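Local structure of CghA (Chaetomium globosum, 6KBC) at residues P22-I27 with F34-D39; T44-W49 with F67-Q72; G180-R185 with R228-M233; T240-V245 with M257-K262. The protein is a two-domain, calycin-like beta protein that holds the ligand WK1 in a pocket lined by residues of both its N-terminal and C-terminal domains. All coordinates share one frame; numbering follows the deposited sequence.

The four contacts follow one another along the chain. Interactions 1, 2 and 3 lie in the N-terminal domain and touch each other, with centres 10 to 12 Å apart. Interaction 1 joins two parts of the long loop before strand 46-54. That strand carries interaction 2 and is also the neighbour of strand 223-231, which carries interaction 3. E47 and R228 form a salt bridge between interactions 2 and 3. Interaction 4 is a hairpin of the C-terminal domain, its centre about 13 Å from that of interaction 3. W183 packs on M257 and F244 there. Interactions 2, 3 and 4 all touch WK1, so both domains build the pocket wall. In interaction 1 the W37 side chain is about 11 Å from WK1.

Interaction 1. Residues P22-I27 with F34-D39; sequences PGSAVI and FPKWAD
S24 and K36 mark the closest approach of the two loop segments, with their CA atoms 4.8 Å apart. Neither segment is regular helix or strand. S24 N donates to K36 O over 2.8 Å, and the bond is fairly straight at 164°. K36 adds a second bond through its side chain. The chain bends at chi2 (-55°), which brings CD beside S24 OG, and is extended from there. Its NZ donates to A25 O at 2.9 Å, tilted out of the carbonyl plane. I27 CD1 lies 3.8 Å from the same NZ, and N32 OD1, from the loop between the segments, is another acceptor for it. Both segments belong to the long connection from strand 6-10 to strand 46-54 of the calycin-like N-terminal domain, and the contact folds this connection back on itself. Near P22, W37 lays one ring face on the G23 backbone. G23 CA stands 3.8 Å from the centroid of the five-membered ring, a CH-pi contact. W37 NE1 is hydrogen-bonded to I21 O. A water bridges S24 OG and P35 O, donating to P35 O at 2.6 Å. Beyond the loop, the backbone N atoms of K36 and W37 are hydrogen-bonded to the E47 carboxylate.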
# COMPACT_ATOMS: atom_id res chain seq x y z
N PRO A 22 -1.11 -13.38 20.30
CA PRO A 22 -0.00 -13.02 19.41
C PRO A 22 -0.18 -13.63 18.03
O PRO A 22 -0.78 -14.69 17.86
CB PRO A 22 1.24 -13.59 20.12
CG PRO A 22 0.73 -14.49 21.20
CD PRO A 22 -0.77 -14.50 21.19
N GLY A 23 0.35 -12.93 17.03
CA GLY A 23 0.48 -13.51 15.71
C GLY A 23 1.79 -14.25 15.56
O GLY A 23 2.71 -14.07 16.36
N SER A 24 1.89 -15.09 14.54
CA SER A 24 3.15 -15.77 14.33
C SER A 24 4.22 -14.76 13.90
O SER A 24 3.93 -13.61 13.57
CB SER A 24 3.00 -16.88 13.29
OG SER A 24 2.74 -16.34 12.01
N ALA A 25 5.47 -15.22 13.91
CA ALA A 25 6.61 -14.32 13.80
C ALA A 25 6.89 -13.94 12.35
O ALA A 25 6.44 -14.58 11.40
CB ALA A 25 7.85 -14.96 14.41
N VAL A 26 7.65 -12.84 12.20
CA VAL A 26 8.19 -12.50 10.89
C VAL A 26 9.10 -13.62 10.43
O VAL A 26 9.97 -14.10 11.17
CB VAL A 26 8.97 -11.18 10.95
CG1 VAL A 26 9.60 -10.88 9.59
CG2 VAL A 26 8.08 -10.03 11.40
N ILE A 27 8.93 -14.03 9.18
CA ILE A 27 9.84 -14.97 8.52
C ILE A 27 10.82 -14.17 7.69
O ILE A 27 10.40 -13.50 6.73
CB ILE A 27 9.07 -15.98 7.65
CG1 ILE A 27 7.98 -16.67 8.48
CG2 ILE A 27 10.04 -16.97 7.02
CD1 ILE A 27 6.95 -17.40 7.64
N PHE A 34 1.39 -15.97 4.13
CA PHE A 34 0.45 -16.75 4.92
C PHE A 34 0.04 -15.96 6.17
O PHE A 34 0.89 -15.32 6.80
CB PHE A 34 1.04 -18.10 5.31
CG PHE A 34 0.03 -19.06 5.86
CD1 PHE A 34 -0.84 -19.73 5.02
CD2 PHE A 34 -0.07 -19.27 7.23
CE1 PHE A 34 -1.78 -20.61 5.52
CE2 PHE A 34 -1.01 -20.14 7.74
CZ PHE A 34 -1.87 -20.82 6.89
N PRO A 35 -1.24 -15.98 6.54
CA PRO A 35 -1.70 -15.13 7.64
C PRO A 35 -0.94 -15.39 8.94
O PRO A 35 -0.57 -16.53 9.25
CB PRO A 35 -3.18 -15.51 7.78
CG PRO A 35 -3.56 -15.99 6.43
CD PRO A 35 -2.35 -16.67 5.88
N LYS A 36 -0.70 -14.32 9.69
CA LYS A 36 -0.03 -14.40 10.97
C LYS A 36 -0.98 -14.78 12.09
O LYS A 36 -0.53 -15.22 13.16
CB LYS A 36 0.66 -13.07 11.29
CG LYS A 36 1.75 -12.71 10.28
CD LYS A 36 2.77 -13.83 10.15
CE LYS A 36 3.84 -13.47 9.15
NZ LYS A 36 4.83 -14.57 8.95
N TRP A 37 -2.28 -14.61 11.88
CA TRP A 37 -3.33 -15.13 12.76
C TRP A 37 -4.03 -16.24 11.98
O TRP A 37 -5.08 -16.04 11.36
CB TRP A 37 -4.29 -14.03 13.21
CG TRP A 37 -3.68 -13.16 14.27
CD1 TRP A 37 -3.78 -13.32 15.62
CD2 TRP A 37 -2.81 -12.03 14.06
NE1 TRP A 37 -3.05 -12.35 16.27
CE2 TRP A 37 -2.45 -11.55 15.33
CE3 TRP A 37 -2.32 -11.38 12.92
CZ2 TRP A 37 -1.61 -10.44 15.50
CZ3 TRP A 37 -1.49 -10.27 13.09
CH2 TRP A 37 -1.15 -9.82 14.37
N ALA A 38 -3.44 -17.44 12.02
CA ALA A 38 -3.85 -18.52 11.12
C ALA A 38 -5.20 -19.11 11.51
O ALA A 38 -6.06 -19.33 10.65
CB ALA A 38 -2.78 -19.60 11.08
N ASP A 39 -5.41 -19.37 12.80
CA ASP A 39 -6.60 -20.11 13.23
C ASP A 39 -7.69 -19.21 13.81
O ASP A 39 -8.85 -19.29 13.38
CB ASP A 39 -6.21 -21.19 14.24
CG ASP A 39 -5.40 -22.31 13.60
OD1 ASP A 39 -5.90 -22.93 12.64
OD2 ASP A 39 -4.25 -22.53 14.03
O HOH W 1 1.08 -17.97 10.66

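Interaction 2. Residues T44-W49 with F67-Q72; sequences TAVETW and FRDGSQ. With WK1 ((2S)-3-[(2S,4E)-4-[[(1R,2S,4aR,6S,8R,8aS)-2-[(E)-but-2-en-2-yl]-6,8-dimethyl-1,2,4a,5,6,7,8,8a-octahydronaphthalen-1-yl]-oxidanyl-methylidene]-3,5-bis(oxidanylidene)pyrrolidin-2-yl]-2-methyl-2-oxidanyl-propanoic acid), chain B.
T48 and F67 meet beside the ligand, their side chains lying side by side and pointing the same way. T48 OG1 sits in the plane of the F67 ring, at its edge, 3.3 Å from CE1. The same CE1 touches WK1 C11 at 3.6 Å, and T48 OG1 is 3.9 Å from that carbon. V46 CG2 packs obliquely near F67 CD1, on the same sheet face. E47 and R68 point to the other face. Their charged ends do not meet directly. A water joins them, donating to E47 OE1 at 2.8 Å and accepting from R68 NH1 at 2.9 Å, in the guanidinium plane. The extended R68 chain passes W49, with CD 4.1 Å from CH2. S8 and S100 hold the R68 guanidinium, and R228 forms a salt bridge with E47 OE2. The backbones of E47 and R68 form a hydrogen-bonded antiparallel pair. G70 N then donates to A45 O at 2.8 Å, just where the second strand gives way to a 3-10 turn. S71 OG, in that turn, donates to D69 OD1 at 2.6 Å. The hairpin of strands 46-54 and 60-69 lies between strand 223-231, which pairs with the first, and strand 77-85, which pairs with the second.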
# COMPACT_ATOMS: atom_id res chain seq x y z
N THR A 44 -7.83 -7.19 17.88
CA THR A 44 -7.16 -5.92 17.61
C THR A 44 -6.16 -6.03 16.47
O THR A 44 -5.38 -5.09 16.25
CB THR A 44 -6.43 -5.39 18.85
OG1 THR A 44 -5.42 -6.33 19.22
CG2 THR A 44 -7.41 -5.21 20.01
N ALA A 45 -6.14 -7.15 15.77
CA ALA A 45 -5.17 -7.34 14.70
C ALA A 45 -5.78 -6.97 13.36
O ALA A 45 -7.00 -6.95 13.17
CB ALA A 45 -4.67 -8.78 14.66
N VAL A 46 -4.91 -6.65 12.41
CA VAL A 46 -5.31 -6.42 11.03
C VAL A 46 -4.24 -7.00 10.14
O VAL A 46 -3.04 -6.80 10.37
CB VAL A 46 -5.56 -4.93 10.74
CG1 VAL A 46 -4.30 -4.11 10.93
CG2 VAL A 46 -6.06 -4.77 9.31
N GLU A 47 -4.66 -7.78 9.15
CA GLU A 47 -3.78 -8.30 8.12
C GLU A 47 -4.24 -7.73 6.79
O GLU A 47 -5.44 -7.61 6.54
CB GLU A 47 -3.80 -9.83 8.10
CG GLU A 47 -3.37 -10.43 9.43
CD GLU A 47 -2.66 -11.75 9.28
OE1 GLU A 47 -3.20 -12.76 9.77
OE2 GLU A 47 -1.56 -11.78 8.71
N THR A 48 -3.27 -7.36 5.96
CA THR A 48 -3.54 -6.70 4.69
C THR A 48 -2.68 -7.32 3.60
O THR A 48 -1.47 -7.50 3.78
CB THR A 48 -3.27 -5.19 4.78
OG1 THR A 48 -3.93 -4.66 5.93
CG2 THR A 48 -3.76 -4.48 3.53
N TRP A 49 -3.32 -7.67 2.49
CA TRP A 49 -2.65 -8.02 1.24
C TRP A 49 -3.08 -6.99 0.21
O TRP A 49 -4.27 -6.91 -0.12
CB TRP A 49 -3.02 -9.43 0.78
CG TRP A 49 -2.60 -10.53 1.72
CD1 TRP A 49 -1.51 -11.36 1.59
CD2 TRP A 49 -3.24 -10.91 2.94
NE1 TRP A 49 -1.46 -12.23 2.64
CE2 TRP A 49 -2.50 -11.98 3.49
CE3 TRP A 49 -4.37 -10.45 3.62
CZ2 TRP A 49 -2.86 -12.59 4.69
CZ3 TRP A 49 -4.72 -11.06 4.81
CH2 TRP A 49 -3.97 -12.11 5.33
N PHE A 67 -8.47 -7.37 3.37
CA PHE A 67 -8.37 -7.13 4.80
C PHE A 67 -8.92 -8.30 5.60
O PHE A 67 -9.97 -8.86 5.27
CB PHE A 67 -9.16 -5.88 5.20
CG PHE A 67 -8.52 -4.58 4.82
CD1 PHE A 67 -7.22 -4.29 5.21
CD2 PHE A 67 -9.23 -3.62 4.11
CE1 PHE A 67 -6.63 -3.06 4.89
CE2 PHE A 67 -8.65 -2.40 3.79
CZ PHE A 67 -7.35 -2.12 4.18
N ARG A 68 -8.20 -8.65 6.66
CA ARG A 68 -8.76 -9.31 7.84
C ARG A 68 -8.54 -8.35 9.00
O ARG A 68 -7.40 -8.17 9.45
CB ARG A 68 -8.08 -10.66 8.10
CG ARG A 68 -8.38 -11.75 7.08
CD ARG A 68 -7.47 -12.91 7.36
NE ARG A 68 -7.83 -14.12 6.63
CZ ARG A 68 -7.32 -15.31 6.89
NH1 ARG A 68 -6.44 -15.44 7.88
NH2 ARG A 68 -7.68 -16.38 6.19
N ASP A 69 -9.61 -7.71 9.46
CA ASP A 69 -9.53 -6.68 10.50
C ASP A 69 -10.34 -7.16 11.71
O ASP A 69 -11.58 -7.11 11.69
CB ASP A 69 -10.03 -5.34 9.98
CG ASP A 69 -9.75 -4.18 10.94
OD1 ASP A 69 -9.45 -4.43 12.13
OD2 ASP A 69 -9.85 -3.01 10.52
N GLY A 70 -9.64 -7.61 12.75
CA GLY A 70 -10.32 -8.11 13.93
C GLY A 70 -11.18 -7.05 14.59
O GLY A 70 -12.30 -7.33 15.04
N SER A 71 -10.70 -5.81 14.63
CA SER A 71 -11.43 -4.75 15.33
C SER A 71 -12.75 -4.38 14.67
O SER A 71 -13.57 -3.73 15.33
CB SER A 71 -10.57 -3.50 15.44
OG SER A 71 -10.24 -2.98 14.17
N GLN A 72 -12.98 -4.73 13.42
CA GLN A 72 -14.22 -4.29 12.79
C GLN A 72 -15.18 -5.48 12.61
O GLN A 72 -16.11 -5.43 11.79
CB GLN A 72 -13.85 -3.55 11.50
CG GLN A 72 -14.99 -2.91 10.79
CD GLN A 72 -14.54 -2.14 9.55
OE1 GLN A 72 -13.36 -2.14 9.19
NE2 GLN A 72 -15.49 -1.40 8.95
O WK1 B . -12.03 2.29 2.04
C17 WK1 B . -11.11 2.31 1.25
O1 WK1 B . -11.26 2.02 0.10
C19 WK1 B . -9.76 2.70 1.69
O2 WK1 B . -9.74 3.14 3.01
C18 WK1 B . -9.31 3.86 0.87
C20 WK1 B . -8.96 1.43 1.55
C22 WK1 B . -7.52 1.71 1.57
N WK1 B . -6.61 0.63 1.26
C21 WK1 B . -5.62 0.61 2.15
O5 WK1 B . -4.63 -0.26 2.09
C23 WK1 B . -6.95 2.25 2.79
O4 WK1 B . -7.44 3.26 3.48
C24 WK1 B . -5.74 1.63 3.20
C16 WK1 B . -4.92 1.97 4.36
O3 WK1 B . -5.31 2.95 5.09
C9 WK1 B . -3.63 1.31 4.58
C8 WK1 B . -2.71 2.17 3.67
C12 WK1 B . -3.24 2.63 2.33
C13 WK1 B . -2.99 1.98 1.21
C90 WK1 B . -3.53 2.46 -0.10
C14 WK1 B . -4.06 3.86 2.24
C7 WK1 B . -2.25 3.41 4.36
C6 WK1 B . -1.68 3.31 5.53
C3 WK1 B . -1.80 1.99 6.23
C4 WK1 B . -3.14 1.32 6.02
C5 WK1 B . -3.00 -0.11 6.52
C11 WK1 B . -4.33 -0.78 6.53
C2 WK1 B . -1.35 1.95 7.67
C1 WK1 B . -1.04 0.52 7.94
C10 WK1 B . -0.37 0.25 9.25
C WK1 B . -2.33 -0.24 7.88
O HOH W 2 -5.83 -13.71 10.09

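Interaction 3. Residues G180-R185 with R228-M233; sequences GAYWFR and RSWLPM. With WK1 ((2S)-3-[(2S,4E)-4-[[(1R,2S,4aR,6S,8R,8aS)-2-[(E)-but-2-en-2-yl]-6,8-dimethyl-1,2,4a,5,6,7,8,8a-octahydronaphthalen-1-yl]-oxidanyl-methylidene]-3,5-bis(oxidanylidene)pyrrolidin-2-yl]-2-methyl-2-oxidanyl-propanoic acid), chain B.
Y182 CD2 lies over one face of the W230 indole, toward its rim, 3.2 Å from W230 NE1. The planes are near parallel, at 24°, but slid apart, with 4.6 Å between the tyrosine centroid and that of the five-membered ring. Y182, F184 and W230 form an aromatic cluster on one face of the antiparallel strand pair 181-185 with 228-231, in the calycin-like N-terminal domain. Y182 CB sits over the six-membered ring of W230, 3.8 Å from its centroid, as a CH-pi contact. F184 meets the indole rim to rim, CE1 to CZ3 at 3.4 Å, with the planes at 84°. R228 O lies over one face of F184. W230 CE3 stands over the centre of the R228 guanidinium. Two hydrogen-bonded pairs, Y182 with W230 and F184 with R228, flank the non-hydrogen-bonded pair of W183 and S229. K36 of the loop before strand 46-54 makes a cation-pi contact with W230. R228 NE is hydrogen-bonded to N32 O. W183 turns to the other face, toward the ligand, with CZ3 3.5 Å from WK1 C5; D227 holds its NE1. L231 CD1 reaches WK1 C10 at 3.6 Å, and its CG packs on A181 CB. Y182 O is gripped twice. W230 N donates to it from above the carbonyl plane at 3.1 Å. S229 OG, anti to its own backbone N (chi1 174°), donates within that plane at 2.6 Å.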
# COMPACT_ATOMS: atom_id res chain seq x y z
N GLY A 180 6.86 -3.23 16.11
CA GLY A 180 5.86 -4.29 16.18
C GLY A 180 4.73 -4.18 15.19
O GLY A 180 3.70 -4.85 15.36
N ALA A 181 4.88 -3.36 14.16
CA ALA A 181 3.89 -3.21 13.09
C ALA A 181 4.61 -3.37 11.76
O ALA A 181 5.71 -2.82 11.58
CB ALA A 181 3.19 -1.84 13.18
N TYR A 182 4.03 -4.14 10.84
CA TYR A 182 4.75 -4.58 9.66
C TYR A 182 4.03 -4.14 8.40
O TYR A 182 2.80 -4.28 8.30
CB TYR A 182 4.97 -6.09 9.66
CG TYR A 182 5.56 -6.53 10.96
CD1 TYR A 182 6.93 -6.51 11.16
CD2 TYR A 182 4.74 -6.90 12.01
CE1 TYR A 182 7.48 -6.88 12.37
CE2 TYR A 182 5.28 -7.27 13.23
CZ TYR A 182 6.64 -7.26 13.40
OH TYR A 182 7.16 -7.64 14.61
N TRP A 183 4.79 -3.57 7.48
CA TRP A 183 4.34 -3.26 6.14
C TRP A 183 5.57 -3.28 5.26
O TRP A 183 6.52 -2.53 5.49
CB TRP A 183 3.64 -1.90 6.06
CG TRP A 183 3.13 -1.60 4.69
CD1 TRP A 183 3.88 -1.41 3.56
CD2 TRP A 183 1.77 -1.48 4.29
NE1 TRP A 183 3.06 -1.17 2.49
CE2 TRP A 183 1.76 -1.21 2.91
CE3 TRP A 183 0.55 -1.56 4.97
CZ2 TRP A 183 0.59 -1.03 2.19
CZ3 TRP A 183 -0.61 -1.39 4.26
CH2 TRP A 183 -0.58 -1.14 2.88
N PHE A 184 5.58 -4.16 4.27
CA PHE A 184 6.69 -4.19 3.34
C PHE A 184 6.15 -4.73 2.02
O PHE A 184 4.94 -4.96 1.87
CB PHE A 184 7.85 -5.02 3.92
CG PHE A 184 7.47 -6.43 4.23
CD1 PHE A 184 6.94 -6.76 5.48
CD2 PHE A 184 7.60 -7.42 3.27
CE1 PHE A 184 6.55 -8.06 5.76
CE2 PHE A 184 7.22 -8.73 3.55
CZ PHE A 184 6.71 -9.05 4.79
N ARG A 185 7.03 -4.96 1.07
CA ARG A 185 6.61 -5.20 -0.31
C ARG A 185 7.12 -6.54 -0.81
O ARG A 185 8.28 -6.65 -1.26
CB ARG A 185 7.08 -4.06 -1.20
CG ARG A 185 6.33 -2.76 -0.85
CD ARG A 185 7.03 -1.52 -1.38
NE ARG A 185 8.29 -1.28 -0.69
CZ ARG A 185 8.41 -0.62 0.46
NH1 ARG A 185 7.33 -0.12 1.04
NH2 ARG A 185 9.60 -0.47 1.01
N ARG A 228 2.39 -6.20 1.75
CA ARG A 228 1.94 -7.14 2.78
C ARG A 228 2.12 -6.47 4.13
O ARG A 228 3.19 -5.92 4.41
CB ARG A 228 2.74 -8.44 2.71
CG ARG A 228 2.50 -9.40 3.87
CD ARG A 228 1.08 -9.91 3.94
NE ARG A 228 1.02 -11.07 4.83
CZ ARG A 228 0.22 -11.19 5.89
NH1 ARG A 228 -0.62 -10.23 6.22
NH2 ARG A 228 0.26 -12.30 6.62
N SER A 229 1.08 -6.54 4.95
CA SER A 229 1.10 -5.87 6.24
C SER A 229 0.38 -6.73 7.27
O SER A 229 -0.56 -7.47 6.95
CB SER A 229 0.44 -4.50 6.17
OG SER A 229 0.33 -3.90 7.46
N TRP A 230 0.83 -6.61 8.52
CA TRP A 230 0.04 -7.10 9.64
C TRP A 230 0.44 -6.35 10.90
O TRP A 230 1.60 -5.98 11.08
CB TRP A 230 0.19 -8.62 9.81
CG TRP A 230 1.53 -9.06 10.29
CD1 TRP A 230 1.91 -9.29 11.58
CD2 TRP A 230 2.67 -9.36 9.47
NE1 TRP A 230 3.23 -9.70 11.61
CE2 TRP A 230 3.71 -9.74 10.33
CE3 TRP A 230 2.92 -9.32 8.10
CZ2 TRP A 230 4.98 -10.10 9.87
CZ3 TRP A 230 4.16 -9.66 7.64
CH2 TRP A 230 5.18 -10.05 8.52
N LEU A 231 -0.54 -6.12 11.77
CA LEU A 231 -0.40 -5.39 13.02
C LEU A 231 -1.25 -6.09 14.07
O LEU A 231 -2.40 -6.45 13.78
CB LEU A 231 -0.90 -3.94 12.90
CG LEU A 231 -0.05 -2.92 12.19
CD1 LEU A 231 -0.34 -3.00 10.68
CD2 LEU A 231 -0.43 -1.55 12.74
N PRO A 232 -0.73 -6.28 15.28
CA PRO A 232 -1.55 -6.86 16.36
C PRO A 232 -2.33 -5.83 17.16
O PRO A 232 -3.00 -6.20 18.12
CB PRO A 232 -0.49 -7.53 17.24
CG PRO A 232 0.70 -6.67 17.09
CD PRO A 232 0.68 -6.15 15.67
N MET A 233 -2.20 -4.56 16.77
CA MET A 233 -2.90 -3.44 17.44
C MET A 233 -3.67 -2.61 16.42
O MET A 233 -3.32 -2.64 15.26
CB MET A 233 -1.92 -2.55 18.21
CG MET A 233 -1.12 -1.59 17.34
SD MET A 233 0.17 -2.33 16.38
CE MET A 233 1.44 -2.66 17.58
O WK1 B . -12.03 2.29 2.04
C17 WK1 B . -11.11 2.31 1.25
O1 WK1 B . -11.26 2.02 0.10
C19 WK1 B . -9.76 2.70 1.69
O2 WK1 B . -9.74 3.14 3.01
C18 WK1 B . -9.31 3.86 0.87
C20 WK1 B . -8.96 1.43 1.55
C22 WK1 B . -7.52 1.71 1.57
N WK1 B . -6.61 0.63 1.26
C21 WK1 B . -5.62 0.61 2.15
O5 WK1 B . -4.63 -0.26 2.09
C23 WK1 B . -6.95 2.25 2.79
O4 WK1 B . -7.44 3.26 3.48
C24 WK1 B . -5.74 1.63 3.20
C16 WK1 B . -4.92 1.97 4.36
O3 WK1 B . -5.31 2.95 5.09
C9 WK1 B . -3.63 1.31 4.58
C8 WK1 B . -2.71 2.17 3.67
C12 WK1 B . -3.24 2.63 2.33
C13 WK1 B . -2.99 1.98 1.21
C90 WK1 B . -3.53 2.46 -0.10
C14 WK1 B . -4.06 3.86 2.24
C7 WK1 B . -2.25 3.41 4.36
C6 WK1 B . -1.68 3.31 5.53
C3 WK1 B . -1.80 1.99 6.23
C4 WK1 B . -3.14 1.32 6.02
C5 WK1 B . -3.00 -0.11 6.52
C11 WK1 B . -4.33 -0.78 6.53
C2 WK1 B . -1.35 1.95 7.67
C1 WK1 B . -1.04 0.52 7.94
C10 WK1 B . -0.37 0.25 9.25
C WK1 B . -2.33 -0.24 7.88

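Interaction 4. Residues T240-V245 with M257-K262; sequences TDALFV and MRLVSK. With WK1 ((2S)-3-[(2S,4E)-4-[[(1R,2S,4aR,6S,8R,8aS)-2-[(E)-but-2-en-2-yl]-6,8-dimethyl-1,2,4a,5,6,7,8,8a-octahydronaphthalen-1-yl]-oxidanyl-methylidene]-3,5-bis(oxidanylidene)pyrrolidin-2-yl]-2-methyl-2-oxidanyl-propanoic acid), chain B.
D241 and R258 form a salt bridge between neighbouring strands. The R258 chain bends at chi2 (-90°), which sets CD, and at chi3, which sets NE. The guanidinium at its end has L243 CB on one face and V260 CG2 on the opposite one. R258 NH1 donates to D241 OD1 at 2.8 Å. The oxygen is near the guanidinium plane, but the donor comes from above the carboxylate plane, and the two planes stand 76° apart. R258 NH2 adds a weak hydrogen bond to D241 OD1. K307 and R319 pair with D241 OD2. The strands are the two arms of a hairpin, 239-249 with 252-261, in the C-terminal domain. A classic beta bulge opens the pairing: T240 and D241 both face V260, and V260 O accepts T240 N at 2.7 Å and D241 N at 3.3 Å. T240 OG1 donates to S261 O at 2.7 Å, from above the carbonyl plane. A242, F244 and M257, on the sheet face away from D241 and R258, meet the ligand. M257 bends at chi2 and at chi3 (78°), and the second bend brings CE to the edge of the F244 ring, in its plane and 3.7 Å from F244 CD1. M257 SD touches WK1 C6 at 3.4 Å, and A242 CB reaches that carbon at 3.6 Å. WK1 C90 lies over one face of F244.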
# COMPACT_ATOMS: atom_id res chain seq x y z
N THR A 240 -1.17 9.51 13.72
CA THR A 240 -1.88 10.71 13.27
C THR A 240 -1.76 10.92 11.77
O THR A 240 -2.48 11.76 11.21
CB THR A 240 -1.38 11.97 13.99
OG1 THR A 240 0.05 12.03 13.93
CG2 THR A 240 -1.83 11.97 15.46
N ASP A 241 -0.89 10.16 11.11
CA ASP A 241 -0.60 10.38 9.70
C ASP A 241 -0.09 9.08 9.10
O ASP A 241 0.76 8.41 9.69
CB ASP A 241 0.42 11.50 9.52
CG ASP A 241 0.30 12.20 8.18
OD1 ASP A 241 0.48 11.52 7.14
OD2 ASP A 241 0.01 13.41 8.16
N ALA A 242 -0.62 8.73 7.94
CA ALA A 242 -0.12 7.58 7.19
C ALA A 242 -0.00 8.00 5.74
O ALA A 242 -0.92 8.62 5.20
CB ALA A 242 -1.04 6.36 7.34
N LEU A 243 1.13 7.71 5.12
CA LEU A 243 1.35 8.05 3.72
C LEU A 243 1.77 6.80 2.95
O LEU A 243 2.84 6.25 3.22
CB LEU A 243 2.41 9.13 3.56
CG LEU A 243 2.84 9.34 2.10
CD1 LEU A 243 1.70 9.91 1.29
CD2 LEU A 243 4.06 10.26 2.05
N PHE A 244 0.93 6.38 2.01
CA PHE A 244 1.29 5.37 1.02
C PHE A 244 1.74 6.06 -0.26
O PHE A 244 1.09 6.99 -0.71
CB PHE A 244 0.11 4.45 0.69
CG PHE A 244 0.41 3.46 -0.42
CD1 PHE A 244 1.00 2.24 -0.13
CD2 PHE A 244 0.12 3.76 -1.75
CE1 PHE A 244 1.29 1.31 -1.15
CE2 PHE A 244 0.40 2.85 -2.78
CZ PHE A 244 1.00 1.63 -2.48
N VAL A 245 2.84 5.58 -0.85
CA VAL A 245 3.27 6.07 -2.16
C VAL A 245 3.69 4.90 -3.02
O VAL A 245 4.43 4.03 -2.56
CB VAL A 245 4.47 7.04 -2.08
CG1 VAL A 245 4.90 7.47 -3.47
CG2 VAL A 245 4.16 8.24 -1.23
N MET A 257 5.68 3.56 2.78
CA MET A 257 4.64 3.50 3.81
C MET A 257 5.26 4.24 4.99
O MET A 257 6.17 3.70 5.62
CB MET A 257 4.27 2.06 4.17
CG MET A 257 3.06 1.93 5.11
SD MET A 257 1.68 3.09 4.94
CE MET A 257 0.93 2.33 3.53
N ARG A 258 4.82 5.48 5.24
CA ARG A 258 5.34 6.31 6.32
C ARG A 258 4.24 6.57 7.35
O ARG A 258 3.14 7.01 6.99
CB ARG A 258 5.91 7.66 5.80
CG ARG A 258 6.61 8.47 6.93
CD ARG A 258 5.51 9.33 7.52
NE ARG A 258 5.02 10.41 6.66
CZ ARG A 258 3.78 10.86 6.68
NH1 ARG A 258 2.83 10.04 7.14
NH2 ARG A 258 3.44 11.94 5.99
N LEU A 259 4.56 6.36 8.64
CA LEU A 259 3.62 6.60 9.73
C LEU A 259 4.18 7.69 10.64
O LEU A 259 5.38 7.72 10.91
CB LEU A 259 3.39 5.36 10.58
CG LEU A 259 2.77 4.19 9.83
CD1 LEU A 259 2.87 2.96 10.70
CD2 LEU A 259 1.32 4.53 9.56
N VAL A 260 3.29 8.56 11.10
CA VAL A 260 3.59 9.49 12.19
C VAL A 260 2.65 9.15 13.34
O VAL A 260 1.43 9.09 13.15
CB VAL A 260 3.43 10.95 11.75
CG1 VAL A 260 3.76 11.91 12.92
CG2 VAL A 260 4.32 11.24 10.53
N SER A 261 3.22 8.92 14.53
CA SER A 261 2.44 8.41 15.65
C SER A 261 1.52 9.49 16.23
O SER A 261 1.48 10.65 15.79
CB SER A 261 3.38 7.89 16.74
OG SER A 261 3.87 8.97 17.54
N LYS A 262 0.76 9.07 17.25
CA LYS A 262 -0.00 9.99 18.08
C LYS A 262 0.94 10.83 18.95
O LYS A 262 2.09 10.45 19.17
CB LYS A 262 -0.94 9.19 19.00
CG LYS A 262 -2.10 8.52 18.29
CD LYS A 262 -3.16 9.50 17.89
CE LYS A 262 -4.52 8.82 17.83
NZ LYS A 262 -4.91 8.65 16.39
O WK1 B . -12.03 2.29 2.04
C17 WK1 B . -11.11 2.31 1.25
O1 WK1 B . -11.26 2.02 0.10
C19 WK1 B . -9.76 2.70 1.69
O2 WK1 B . -9.74 3.14 3.01
C18 WK1 B . -9.31 3.86 0.87
C20 WK1 B . -8.96 1.43 1.55
C22 WK1 B . -7.52 1.71 1.57
N WK1 B . -6.61 0.63 1.26
C21 WK1 B . -5.62 0.61 2.15
O5 WK1 B . -4.63 -0.26 2.09
C23 WK1 B . -6.95 2.25 2.79
O4 WK1 B . -7.44 3.26 3.48
C24 WK1 B . -5.74 1.63 3.20
C16 WK1 B . -4.92 1.97 4.36
O3 WK1 B . -5.31 2.95 5.09
C9 WK1 B . -3.63 1.31 4.58
C8 WK1 B . -2.71 2.17 3.67
C12 WK1 B . -3.24 2.63 2.33
C13 WK1 B . -2.99 1.98 1.21
C90 WK1 B . -3.53 2.46 -0.10
C14 WK1 B . -4.06 3.86 2.24
C7 WK1 B . -2.25 3.41 4.36
C6 WK1 B . -1.68 3.31 5.53
C3 WK1 B . -1.80 1.99 6.23
C4 WK1 B . -3.14 1.32 6.02
C5 WK1 B . -3.00 -0.11 6.52
C11 WK1 B . -4.33 -0.78 6.53
C2 WK1 B . -1.35 1.95 7.67
C1 WK1 B . -1.04 0.52 7.94
C10 WK1 B . -0.37 0.25 9.25
C WK1 B . -2.33 -0.24 7.88